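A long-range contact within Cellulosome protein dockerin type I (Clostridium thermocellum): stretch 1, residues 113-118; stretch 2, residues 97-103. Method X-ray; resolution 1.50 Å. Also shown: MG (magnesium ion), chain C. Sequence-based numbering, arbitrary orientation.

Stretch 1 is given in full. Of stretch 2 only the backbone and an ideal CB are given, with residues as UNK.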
# COMPACT_ATOMS: atom_id res chain seq x y z
N THR A 113 -2.59 -6.99 8.75
CA THR A 113 -3.28 -5.74 8.39
C THR A 113 -3.02 -4.63 9.40
O THR A 113 -2.79 -4.84 10.61
CB THR A 113 -4.79 -5.92 8.23
OG1 THR A 113 -5.35 -6.35 9.47
CG2 THR A 113 -5.10 -6.95 7.14
N ASP A 114 -3.12 -3.43 8.88
CA ASP A 114 -3.16 -2.20 9.70
C ASP A 114 -4.06 -1.19 9.03
O ASP A 114 -4.34 -1.29 7.84
CB ASP A 114 -1.77 -1.63 9.93
CG ASP A 114 -1.68 -0.78 11.18
OD1 ASP A 114 -2.67 -0.67 11.98
OD2 ASP A 114 -0.60 -0.18 11.37
N ILE A 115 -4.56 -0.27 9.82
CA ILE A 115 -5.55 0.71 9.37
C ILE A 115 -4.97 2.09 9.34
O ILE A 115 -4.29 2.56 10.27
CB ILE A 115 -6.80 0.69 10.27
CG1 ILE A 115 -7.40 -0.72 10.32
CG2 ILE A 115 -7.85 1.76 9.82
CD1 ILE A 115 -8.48 -0.95 11.42
N ILE A 116 -5.28 2.76 8.25
CA ILE A 116 -4.89 4.14 8.01
C ILE A 116 -6.12 4.93 7.57
O ILE A 116 -6.79 4.54 6.63
CB ILE A 116 -3.81 4.28 6.91
CG1 ILE A 116 -2.55 3.46 7.23
CG2 ILE A 116 -3.45 5.73 6.69
CD1 ILE A 116 -1.60 3.35 6.09
N ASP A 117 -6.37 6.05 8.22
CA ASP A 117 -7.51 6.87 7.83
C ASP A 117 -7.13 7.71 6.61
O ASP A 117 -6.03 8.25 6.52
CB ASP A 117 -7.96 7.79 8.98
CG ASP A 117 -8.72 7.07 10.08
OD1 ASP A 117 -9.15 5.92 9.94
OD2 ASP A 117 -8.93 7.71 11.15
N VAL A 118 -8.06 7.79 5.67
CA VAL A 118 -7.87 8.56 4.45
C VAL A 118 -9.12 9.40 4.15
O VAL A 118 -10.23 8.92 4.31
CB VAL A 118 -7.52 7.65 3.25
CG1 VAL A 118 -6.14 7.01 3.44
CG2 VAL A 118 -8.60 6.59 2.97
N UNK A 97 1.82 13.84 1.58
CA UNK A 97 2.04 12.48 2.16
C UNK A 97 1.69 12.43 3.62
O UNK A 97 1.97 13.30 4.42
CB UNK A 97 3.49 12.04 1.98
N UNK A 98 1.03 11.35 3.93
CA UNK A 98 0.84 10.92 5.29
C UNK A 98 1.72 9.71 5.52
O UNK A 98 1.57 8.70 4.85
CB UNK A 98 -0.63 10.61 5.58
N UNK A 99 2.64 9.84 6.44
CA UNK A 99 3.58 8.76 6.76
C UNK A 99 2.93 7.75 7.69
O UNK A 99 2.18 8.09 8.60
CB UNK A 99 4.85 9.32 7.40
N UNK A 100 3.27 6.48 7.47
CA UNK A 100 2.86 5.41 8.36
C UNK A 100 3.99 4.43 8.59
O UNK A 100 4.66 4.01 7.65
CB UNK A 100 1.64 4.68 7.80
N UNK A 101 4.20 4.07 9.85
CA UNK A 101 5.17 3.04 10.22
C UNK A 101 4.46 1.73 10.38
O UNK A 101 3.56 1.58 11.21
CB UNK A 101 5.92 3.41 11.51
N UNK A 102 4.82 0.81 9.51
CA UNK A 102 4.24 -0.54 9.46
C UNK A 102 5.07 -1.52 10.28
O UNK A 102 6.29 -1.65 10.08
CB UNK A 102 4.14 -1.03 8.01
N UNK A 103 4.37 -2.20 11.18
CA UNK A 103 4.97 -3.20 12.07
C UNK A 103 5.56 -4.38 11.29
O UNK A 103 5.39 -4.55 10.09
CB UNK A 103 3.93 -3.71 13.07
MG MG C . -3.07 0.36 13.78

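The two strands run nearly antiparallel, their N-to-C directions 165° apart, but with axes 9.2 Å apart at closest approach they are too distant to pair through their backbones. Side chains must bridge the gap, and the register sets Asp 114 against position 102 and Ile 116 against position 100.

Position 97 lies beyond the reach of stretch 1, which gives no preference; it is Glu 97, and it makes no contact here.

At position 98 the CA-to-CB bond points toward stretch 1, yet nothing lies within 5.5 Å of the ideal CB. Across the space wait the Ile 116 side chain and the carbonyl of Asp 117, so a long chain with a donor at its tip would suit: lysine, arginine or perhaps glutamine. The residue is Lys 98, extended with all four chi angles t. Its NZ donates to Asp 117 O at 2.9 Å, while CE passes 4.1 Å from Ile 116 CG2, so the last carbons of the chain brush the isoleucine.

Position 99 has ordinary strand angles (-81/143) and no partner in reach, so many residues would fit; it is Gly 99.

Position 100 is the most constrained. Its CB points toward stretch 1, 3.9 Å from Ile 116 CD1, and farther on stands the carboxylate of Asp 114, whose OD1 binds magnesium at 2.1 Å while OD2 remains free of the metal. A flat side chain that can cover the isoleucine and end in a donor is wanted; histidine or tryptophan might serve, or glutamine with less surface. His 100 meets both demands: NE2 donates to Asp 114 OD2 at 2.8 Å, nearly straight at 166° and at the ring edge, while Ile 116 CG1 sits 3.7 Å from the ring centroid over one face.

Position 101 points away, so stretch 1 places no demand on the side chain; it is Tyr 101. Its backbone O still takes part, accepting from water 2, which also donates to Asp 114 OD2.

Position 102 points sideways, so only a side chain long enough to swing back could meet the Ile 116 tip; methionine, stretched out, or an aromatic would do. Phe 102, chi1 m, brings CZ to 3.8 Å from Ile 116 CD1, an apolar contact.

Position 103, past the strand, also points sideways, with Thr 113 O and Asp 114 CB some distance off. A large aromatic or a long flexible chain could span this. Phe 103, chi1 p, sets its ring edge toward Thr 113 O (CZ to O, 3.5 Å).

Stretch 2 97-103: EKGHYFF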
# COMPACT_ATOMS: atom_id res chain seq x y z
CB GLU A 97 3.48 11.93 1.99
CG GLU A 97 4.52 12.76 2.71
CD GLU A 97 5.84 12.10 3.38
OE1 GLU A 97 5.94 10.92 3.87
OE2 GLU A 97 6.81 12.88 3.47
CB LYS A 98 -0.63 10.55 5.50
CG LYS A 98 -1.06 10.33 6.95
CD LYS A 98 -2.49 9.79 7.00
CE LYS A 98 -2.96 9.44 8.44
NZ LYS A 98 -4.48 9.51 8.59
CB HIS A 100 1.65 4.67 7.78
CG HIS A 100 0.95 3.80 8.77
ND1 HIS A 100 0.07 4.30 9.71
CD2 HIS A 100 0.96 2.45 8.94
CE1 HIS A 100 -0.41 3.30 10.44
NE2 HIS A 100 0.13 2.17 10.01
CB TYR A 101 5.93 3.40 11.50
CG TYR A 101 6.95 4.49 11.31
CD1 TYR A 101 8.26 4.18 10.95
CD2 TYR A 101 6.62 5.82 11.50
CE1 TYR A 101 9.21 5.14 10.78
CE2 TYR A 101 7.61 6.83 11.33
CZ TYR A 101 8.89 6.45 10.97
OH TYR A 101 9.91 7.38 10.80
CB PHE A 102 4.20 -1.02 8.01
CG PHE A 102 3.12 -0.39 7.20
CD1 PHE A 102 1.89 -1.00 7.10
CD2 PHE A 102 3.33 0.80 6.52
CE1 PHE A 102 0.86 -0.41 6.35
CE2 PHE A 102 2.33 1.34 5.73
CZ PHE A 102 1.09 0.74 5.66
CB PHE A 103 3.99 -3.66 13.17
CG PHE A 103 2.73 -4.34 12.66
CD1 PHE A 103 2.76 -5.65 12.20
CD2 PHE A 103 1.50 -3.69 12.67
CE1 PHE A 103 1.60 -6.26 11.79
CE2 PHE A 103 0.36 -4.32 12.22
CZ PHE A 103 0.40 -5.59 11.79
O HOH W 1 -4.73 6.83 10.55
O HOH W 2 2.05 -0.47 12.10
O HOH W 3 -0.79 1.07 13.78
O HOH W 4 -3.42 2.13 12.72
O HOH W 5 -5.07 -0.23 13.26
O HOH W 6 -2.66 -1.60 14.61
O HOH W 7 -3.51 1.30 15.47
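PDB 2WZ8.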